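Local coordinates for protein TRAP dicarboxylate transporter, DctP subunit (Ochrobactrum anthropi, PDB 4P47) that probably binds a small, perhaps dicarboxylate, solute in the periplasm and delivers it to a TRAP membrane transporter, as in other family 7 solute-binding proteins, at residues Val123-Phe128 against Tyr270-Ser275; Arg28-Lys33 against Asp254-Val259; Ile172-Ser177 against Ala182-Leu187. All coordinates share one frame; numbering follows the deposited sequence. Where two conformers were deposited one is given.

Contact 1: residues Val123-Phe128 against Tyr270-Ser275; sequences VMDGPF and YQRKVS
Asp125 and Arg272 meet in a bidentate, end-on salt bridge that ties segment 123-128 to the long helix 254-288, which runs along the body of the type II periplasmic-binding-protein fold in TRAP solute-binding proteins. The ionic part of the contact uses both terminal nitrogens of the guanidinium, one for each carboxylate oxygen, and the carboxylate and guanidinium planes are nearly coplanar, 22° apart. Arg272 NH1 donates to Asp125 OD2 at 2.8 Å, almost straight at 175°, and the oxygen receives it on its syn lone pair. The second bond, from Arg272 NH2 to Asp125 OD1, is equally short but more bent, at 158°, with the donor on the syn side but tilted out of the carboxylate plane. The backbones themselves stay well separated: the nearest CA atoms, those of Asp125 and Arg272, are 12.4 Å apart, and the gap is spanned mainly by the arginine, extended from CG to NE.

Apolar contact is slight. Met124 brings CB near the guanidinium obliquely, while the rest of its side chain leads away and puts SD at the edge of the Phe128 ring.

Further polar partners fix the arginine. Asp121 pairs with Arg272 NE, so two carboxylates, a turn apart in sequence, engage the same guanidinium and would be expected to stabilise its charge. Arg268 lies close by as a like charge, with a weak, long ion pair to Asp125. Tyr146 and Glu148 of strand 141-156 touch the arginine side chain, and Asp125 OD2, the acceptor from NH1, lies in the plane of the Arg272 guanidinium.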
# COMPACT_ATOMS: atom_id res chain seq x y z
N VAL A 123 5.05 -5.89 11.05
CA VAL A 123 5.52 -4.54 11.31
C VAL A 123 4.35 -3.54 11.34
O VAL A 123 4.28 -2.69 12.23
CB VAL A 123 6.63 -4.14 10.33
CG1 VAL A 123 7.07 -2.71 10.56
CG2 VAL A 123 7.82 -5.07 10.47
N MET A 124 3.40 -3.64 10.43
CA MET A 124 2.29 -2.67 10.44
C MET A 124 1.37 -2.83 11.65
O MET A 124 0.83 -1.86 12.18
CB MET A 124 1.45 -2.74 9.16
CG MET A 124 2.22 -2.42 7.90
SD MET A 124 3.16 -0.86 7.93
CE MET A 124 1.87 0.33 8.29
N ASP A 125 1.18 -4.08 12.09
CA ASP A 125 0.27 -4.36 13.21
C ASP A 125 0.94 -4.18 14.57
O ASP A 125 0.27 -4.18 15.59
CB ASP A 125 -0.32 -5.77 13.10
CG ASP A 125 -1.19 -5.95 11.87
OD1 ASP A 125 -1.53 -4.94 11.18
OD2 ASP A 125 -1.52 -7.12 11.58
N GLY A 126 2.25 -4.00 14.56
CA GLY A 126 3.03 -3.79 15.77
C GLY A 126 3.28 -2.32 16.07
O GLY A 126 2.58 -1.44 15.59
N PRO A 127 4.27 -2.04 16.91
CA PRO A 127 4.51 -0.68 17.38
C PRO A 127 4.70 0.33 16.25
O PRO A 127 4.23 1.47 16.37
CB PRO A 127 5.77 -0.84 18.25
CG PRO A 127 5.65 -2.24 18.77
CD PRO A 127 5.11 -3.02 17.62
N PHE A 128 5.38 -0.04 15.17
CA PHE A 128 5.58 0.90 14.09
C PHE A 128 4.25 1.46 13.58
O PHE A 128 4.03 2.68 13.52
CB PHE A 128 6.34 0.25 12.94
CG PHE A 128 6.38 1.09 11.69
CD1 PHE A 128 7.11 2.27 11.65
CD2 PHE A 128 5.69 0.70 10.56
CE1 PHE A 128 7.14 3.04 10.50
CE2 PHE A 128 5.72 1.46 9.41
CZ PHE A 128 6.44 2.63 9.38
N TYR A 270 -9.07 -11.07 6.93
CA TYR A 270 -9.76 -11.62 5.78
C TYR A 270 -9.34 -10.92 4.49
O TYR A 270 -9.11 -11.57 3.46
CB TYR A 270 -11.27 -11.47 6.02
CG TYR A 270 -12.17 -11.71 4.84
CD1 TYR A 270 -12.54 -12.99 4.45
CD2 TYR A 270 -12.67 -10.64 4.13
CE1 TYR A 270 -13.39 -13.18 3.35
CE2 TYR A 270 -13.50 -10.82 3.07
CZ TYR A 270 -13.86 -12.08 2.67
OH TYR A 270 -14.71 -12.20 1.59
N GLN A 271 -9.27 -9.59 4.52
CA GLN A 271 -8.94 -8.79 3.34
C GLN A 271 -7.53 -9.16 2.84
O GLN A 271 -7.29 -9.27 1.63
CB GLN A 271 -9.00 -7.30 3.67
CG GLN A 271 -8.85 -6.39 2.46
CD GLN A 271 -7.42 -6.14 2.05
OE1 GLN A 271 -6.51 -6.17 2.86
NE2 GLN A 271 -7.21 -5.86 0.77
N ARG A 272 -6.59 -9.36 3.75
CA ARG A 272 -5.22 -9.67 3.39
C ARG A 272 -5.18 -11.05 2.74
O ARG A 272 -4.47 -11.25 1.75
CB ARG A 272 -4.33 -9.63 4.63
CG ARG A 272 -4.01 -8.22 5.10
CD ARG A 272 -3.43 -8.27 6.48
NE ARG A 272 -2.91 -7.00 6.92
CZ ARG A 272 -2.43 -6.78 8.15
NH1 ARG A 272 -2.52 -7.73 9.07
NH2 ARG A 272 -1.91 -5.61 8.47
N LYS A 273 -5.94 -12.01 3.25
CA LYS A 273 -6.00 -13.32 2.62
C LYS A 273 -6.57 -13.25 1.20
O LYS A 273 -6.04 -13.88 0.27
CB LYS A 273 -6.83 -14.29 3.45
CG LYS A 273 -6.10 -14.85 4.63
CD LYS A 273 -7.05 -15.64 5.52
CE LYS A 273 -7.98 -16.54 4.70
NZ LYS A 273 -9.17 -16.96 5.48
N VAL A 274 -7.64 -12.49 1.02
CA VAL A 274 -8.25 -12.34 -0.29
C VAL A 274 -7.26 -11.67 -1.24
O VAL A 274 -7.11 -12.08 -2.40
CB VAL A 274 -9.56 -11.51 -0.21
CG1 VAL A 274 -10.05 -11.11 -1.59
CG2 VAL A 274 -10.64 -12.30 0.53
N SER A 275 -6.58 -10.66 -0.74
CA SER A 275 -5.62 -9.95 -1.55
C SER A 275 -4.51 -10.88 -2.05
O SER A 275 -4.09 -10.84 -3.20
CB SER A 275 -5.02 -8.82 -0.72
OG SER A 275 -4.08 -8.09 -1.50

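Contact 2: residues Arg28-Lys33 against Asp254-Val259; sequences RSQTIK and DEEKAV
Glu256 lays its carboxylate against the edge of the Arg28 guanidinium, and Gln30 closes in on the same group from above its plane. Arg28 grips side-on: NE donates to Glu256 OE2 at 3.0 Å and NH1 to Glu256 OE1 at 2.8 Å, both nearly straight, at 171° and 173°. Each oxygen is approached on its syn side, and the two planes are 25° apart. A bend at chi3 turns the guanidinium of Arg28 back toward the backbone, so its NE and the backbone N both face Glu256 OE2; Arg28 N bonds to this oxygen at 2.9 Å from the anti side. The fourth bond comes from Gln30 NE2, 3.1 Å from Glu256 OE2; here the amide stands almost perpendicular to the carboxylate.

Glu256 extends beyond CG from the first turn of helix 254-288, spanning the gap to the chain that leads into strand 30-35. Gln30 belongs to that strand, which pairs in parallel with strand 63-68, and its side chain also touches Phe248 and Leu252. The contact therefore fastens the N-terminal lead into the sheet to the start of the long helix. Two outside bonds add to this: Arg28 NH1 also donates to the carbonyl oxygen of Arg251, and Asn253 N donates to Glu256 OE1.

With three donors converging on OE2 and two on OE1, the buried carboxylate is held against rotation. The adjacent arginine and the N-H donors around it, with the N-terminal end of the helix nearby, would be expected to favour its ionised form, consistent with an ion pair that offsets the cost of burying Glu256.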
# COMPACT_ATOMS: atom_id res chain seq x y z
N ARG A 28 -26.78 2.77 19.41
CA ARG A 28 -27.88 3.53 18.82
C ARG A 28 -27.85 3.39 17.31
O ARG A 28 -26.85 2.92 16.74
CB ARG A 28 -27.76 5.00 19.22
CG ARG A 28 -27.67 5.21 20.71
CD ARG A 28 -27.05 6.54 21.03
NE ARG A 28 -25.62 6.53 20.74
CZ ARG A 28 -24.79 7.52 21.04
NH1 ARG A 28 -23.51 7.43 20.74
NH2 ARG A 28 -25.25 8.61 21.65
N SER A 29 -28.94 3.76 16.66
CA SER A 29 -28.94 3.81 15.21
C SER A 29 -27.77 4.70 14.77
O SER A 29 -27.60 5.80 15.28
CB SER A 29 -30.26 4.38 14.70
OG SER A 29 -30.27 4.47 13.29
N GLN A 30 -26.95 4.20 13.86
CA GLN A 30 -25.87 4.99 13.25
C GLN A 30 -25.78 4.67 11.77
O GLN A 30 -26.11 3.56 11.33
CB GLN A 30 -24.52 4.70 13.90
CG GLN A 30 -24.47 4.92 15.42
CD GLN A 30 -24.48 6.39 15.84
OE1 GLN A 30 -24.36 7.30 15.02
NE2 GLN A 30 -24.63 6.61 17.13
N THR A 31 -25.35 5.64 10.98
CA THR A 31 -25.10 5.38 9.58
C THR A 31 -23.67 5.79 9.28
O THR A 31 -23.23 6.88 9.63
CB THR A 31 -26.07 6.15 8.66
OG1 THR A 31 -27.41 5.74 8.94
CG2 THR A 31 -25.76 5.86 7.19
N ILE A 32 -22.96 4.88 8.64
CA ILE A 32 -21.58 5.11 8.30
C ILE A 32 -21.40 5.01 6.79
O ILE A 32 -21.65 3.95 6.21
CB ILE A 32 -20.69 4.05 8.94
CG1 ILE A 32 -20.72 4.18 10.46
CG2 ILE A 32 -19.27 4.18 8.41
CD1 ILE A 32 -19.89 3.10 11.20
N LYS A 33 -20.99 6.10 6.16
CA LYS A 33 -20.62 6.09 4.75
C LYS A 33 -19.13 5.75 4.66
O LYS A 33 -18.31 6.39 5.31
CB LYS A 33 -20.90 7.46 4.12
CG LYS A 33 -22.36 7.88 4.21
CD LYS A 33 -22.62 9.26 3.58
CE LYS A 33 -24.09 9.67 3.70
NZ LYS A 33 -24.40 10.95 2.99
N ASP A 254 -18.83 3.66 23.81
CA ASP A 254 -17.81 2.63 23.80
C ASP A 254 -18.27 1.34 23.13
O ASP A 254 -17.47 0.64 22.51
CB ASP A 254 -17.33 2.34 25.22
CG ASP A 254 -16.47 3.46 25.76
OD1 ASP A 254 -15.98 4.28 24.95
OD2 ASP A 254 -16.26 3.51 26.99
N GLU A 255 -19.55 1.00 23.27
CA GLU A 255 -20.06 -0.21 22.65
C GLU A 255 -20.05 -0.08 21.13
O GLU A 255 -19.73 -1.03 20.45
CB GLU A 255 -21.45 -0.55 23.18
CG GLU A 255 -21.48 -0.75 24.69
CD GLU A 255 -22.09 0.44 25.42
OE1 GLU A 255 -23.31 0.40 25.70
OE2 GLU A 255 -21.36 1.42 25.71
N GLU A 256 -20.41 1.10 20.62
CA GLU A 256 -20.41 1.34 19.18
C GLU A 256 -18.96 1.30 18.66
O GLU A 256 -18.66 0.67 17.65
CB GLU A 256 -21.07 2.69 18.87
CG GLU A 256 -22.58 2.74 19.18
CD GLU A 256 -23.15 4.14 19.33
OE1 GLU A 256 -22.43 5.11 19.65
OE2 GLU A 256 -24.38 4.30 19.14
N LYS A 257 -18.04 1.95 19.37
CA LYS A 257 -16.64 1.94 18.99
C LYS A 257 -16.08 0.52 18.95
O LYS A 257 -15.33 0.17 18.04
CB LYS A 257 -15.82 2.79 19.94
CG LYS A 257 -16.08 4.28 19.82
CD LYS A 257 -15.38 5.06 20.93
CE LYS A 257 -15.51 6.56 20.69
NZ LYS A 257 -14.84 7.30 21.82
N ALA A 258 -16.42 -0.30 19.96
CA ALA A 258 -15.90 -1.66 20.01
C ALA A 258 -16.37 -2.50 18.80
O ALA A 258 -15.61 -3.30 18.27
CB ALA A 258 -16.29 -2.33 21.31
N VAL A 259 -17.63 -2.35 18.40
CA VAL A 259 -18.14 -3.04 17.21
C VAL A 259 -17.29 -2.70 16.00
O VAL A 259 -16.87 -3.57 15.23
CB VAL A 259 -19.61 -2.64 16.92
CG1 VAL A 259 -19.99 -3.03 15.50
CG2 VAL A 259 -20.55 -3.27 17.95

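Contact 3: residues Ile172-Ser177 against Ala182-Leu187; sequences IRTLQS and ALFNAL
Thr174 sets its methyl over one face of the Phe184 ring. CG2 lies 4.0 Å from the centroid of the Phe184 ring and 25° off the ring normal, a CH-pi contact displaced toward the rim; its nearest ring atoms are CG and CD2 of Phe184, with Thr174 CG2 at 3.7 Å from CD2. Ile172 adds a looser apolar touch, its CG2 standing 4.3 Å from Phe184 CE1 in an oblique approach. No hydrogen bond crosses between the two segments, so they meet through hydrocarbon and ring surface.

What positions the methyl is the first torsion of Thr174 (chi1 72°), which places OG1 between the backbone N and the carbonyl carbon and puts CG2 beside the backbone N, facing the ring. The hydroxyl is turned instead to its own chain, donating from Thr174 OG1 to Leu175 O at 2.8 Å from above the carbonyl plane, which ties the threonine rotamer to the loop that follows the strand. On the far face of Phe184 lies Leu187 CD1, also toward the rim, so the ring is sandwiched between threonine and leucine. His235 of strand 229-245 meets the ring in an edge-to-face stack.

Further out, the backbone of Ile172 and Thr174 is bonded to strand 190-192, while Arg173 bonds to strand 210-213. Strand 171-173, helix 178-186 and strand 190-192 form a beta-alpha-beta crossover, and this contact packs the helix against the end of its first strand and the residue that follows it. Ala191 and Glu212, from the strands flanking 171-173, also touch Phe184, while Ala182, Ala186 and Leu187 turn to helix 298-312.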
# COMPACT_ATOMS: atom_id res chain seq x y z
N ILE A 172 11.41 4.96 -16.66
CA ILE A 172 10.37 4.27 -15.91
C ILE A 172 9.33 5.27 -15.41
O ILE A 172 9.67 6.22 -14.72
CB ILE A 172 10.97 3.53 -14.69
CG1 ILE A 172 12.06 2.54 -15.12
CG2 ILE A 172 9.85 2.81 -13.90
CD1 ILE A 172 11.62 1.43 -16.09
N ARG A 173 8.07 5.07 -15.78
CA ARG A 173 6.99 5.89 -15.23
C ARG A 173 6.84 5.54 -13.75
O ARG A 173 6.61 4.38 -13.39
CB ARG A 173 5.67 5.63 -15.96
CG ARG A 173 4.55 6.58 -15.59
CD ARG A 173 3.78 6.18 -14.34
NE ARG A 173 2.54 6.94 -14.25
CZ ARG A 173 1.58 6.73 -13.36
NH1 ARG A 173 1.70 5.75 -12.47
NH2 ARG A 173 0.50 7.50 -13.36
N THR A 174 7.02 6.54 -12.90
CA THR A 174 6.93 6.36 -11.45
C THR A 174 5.95 7.34 -10.84
O THR A 174 5.69 8.41 -11.39
CB THR A 174 8.31 6.59 -10.74
OG1 THR A 174 8.67 7.98 -10.75
CG2 THR A 174 9.42 5.80 -11.41
N LEU A 175 5.45 7.02 -9.66
CA LEU A 175 4.83 8.05 -8.83
C LEU A 175 5.84 9.18 -8.60
O LEU A 175 7.07 8.99 -8.62
CB LEU A 175 4.30 7.48 -7.51
CG LEU A 175 3.23 6.39 -7.68
CD1 LEU A 175 2.73 5.97 -6.31
CD2 LEU A 175 2.10 6.89 -8.55
N GLN A 176 5.30 10.38 -8.40
CA GLN A 176 6.12 11.58 -8.49
C GLN A 176 6.28 12.29 -7.16
O GLN A 176 6.80 13.41 -7.12
CB GLN A 176 5.55 12.53 -9.55
CG GLN A 176 5.67 11.99 -10.97
CD GLN A 176 7.11 11.85 -11.43
OE1 GLN A 176 7.59 10.74 -11.78
NE2 GLN A 176 7.80 12.96 -11.43
N SER A 177 5.91 11.66 -6.06
CA SER A 177 6.24 12.21 -4.74
C SER A 177 7.75 12.03 -4.48
O SER A 177 8.45 11.36 -5.24
CB SER A 177 5.41 11.54 -3.66
OG SER A 177 5.77 10.18 -3.53
N ALA A 182 13.35 9.99 -5.72
CA ALA A 182 14.70 9.78 -5.19
C ALA A 182 15.16 8.34 -5.43
O ALA A 182 16.29 8.10 -5.87
CB ALA A 182 14.75 10.11 -3.69
N LEU A 183 14.27 7.39 -5.16
CA LEU A 183 14.58 5.97 -5.30
C LEU A 183 15.00 5.62 -6.72
O LEU A 183 16.05 5.01 -6.94
CB LEU A 183 13.34 5.14 -4.92
CG LEU A 183 13.38 3.66 -5.29
CD1 LEU A 183 14.53 2.93 -4.60
CD2 LEU A 183 12.05 3.03 -4.96
N PHE A 184 14.20 6.01 -7.69
CA PHE A 184 14.49 5.57 -9.05
C PHE A 184 15.70 6.30 -9.63
O PHE A 184 16.49 5.70 -10.37
CB PHE A 184 13.22 5.61 -9.91
CG PHE A 184 12.39 4.35 -9.73
CD1 PHE A 184 12.67 3.23 -10.49
CD2 PHE A 184 11.44 4.26 -8.74
CE1 PHE A 184 11.96 2.05 -10.28
CE2 PHE A 184 10.74 3.10 -8.51
CZ PHE A 184 11.00 2.00 -9.28
N ASN A 185 15.91 7.55 -9.25
CA ASN A 185 17.17 8.23 -9.63
C ASN A 185 18.37 7.53 -9.00
O ASN A 185 19.38 7.35 -9.65
CB ASN A 185 17.16 9.71 -9.26
CG ASN A 185 16.45 10.55 -10.27
OD1 ASN A 185 16.97 10.83 -11.34
ND2 ASN A 185 15.26 10.96 -9.94
N ALA A 186 18.27 7.13 -7.73
CA ALA A 186 19.35 6.42 -7.07
C ALA A 186 19.67 5.10 -7.76
O ALA A 186 20.81 4.61 -7.71
CB ALA A 186 19.00 6.16 -5.59
N LEU A 187 18.66 4.51 -8.39
CA LEU A 187 18.82 3.25 -9.12
C LEU A 187 19.33 3.46 -10.55
O LEU A 187 19.54 2.48 -11.28
CB LEU A 187 17.49 2.49 -9.15
CG LEU A 187 16.97 1.96 -7.82
CD1 LEU A 187 15.53 1.48 -7.96
CD2 LEU A 187 17.88 0.87 -7.28

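Contacts 1 and 2 share helix 254-288: contact 2 fastens its start and contact 1 holds it about four turns further on, their centres about 23 Å apart. Both are ion pairs in which an acidic and a basic residue meet through two nitrogens. Contact 3, by contrast, is an apolar contact within one beta-alpha-beta unit, its centre about 26 Å from that of contact 1 and about 42 Å from that of contact 2, on the opposite side of the chain's centre from both. Contacts 2 and 3 reach the same branched sheet. The C-terminus occupies the ligand-binding pocket in this crystal, and none of the three contacts includes residues of that tail.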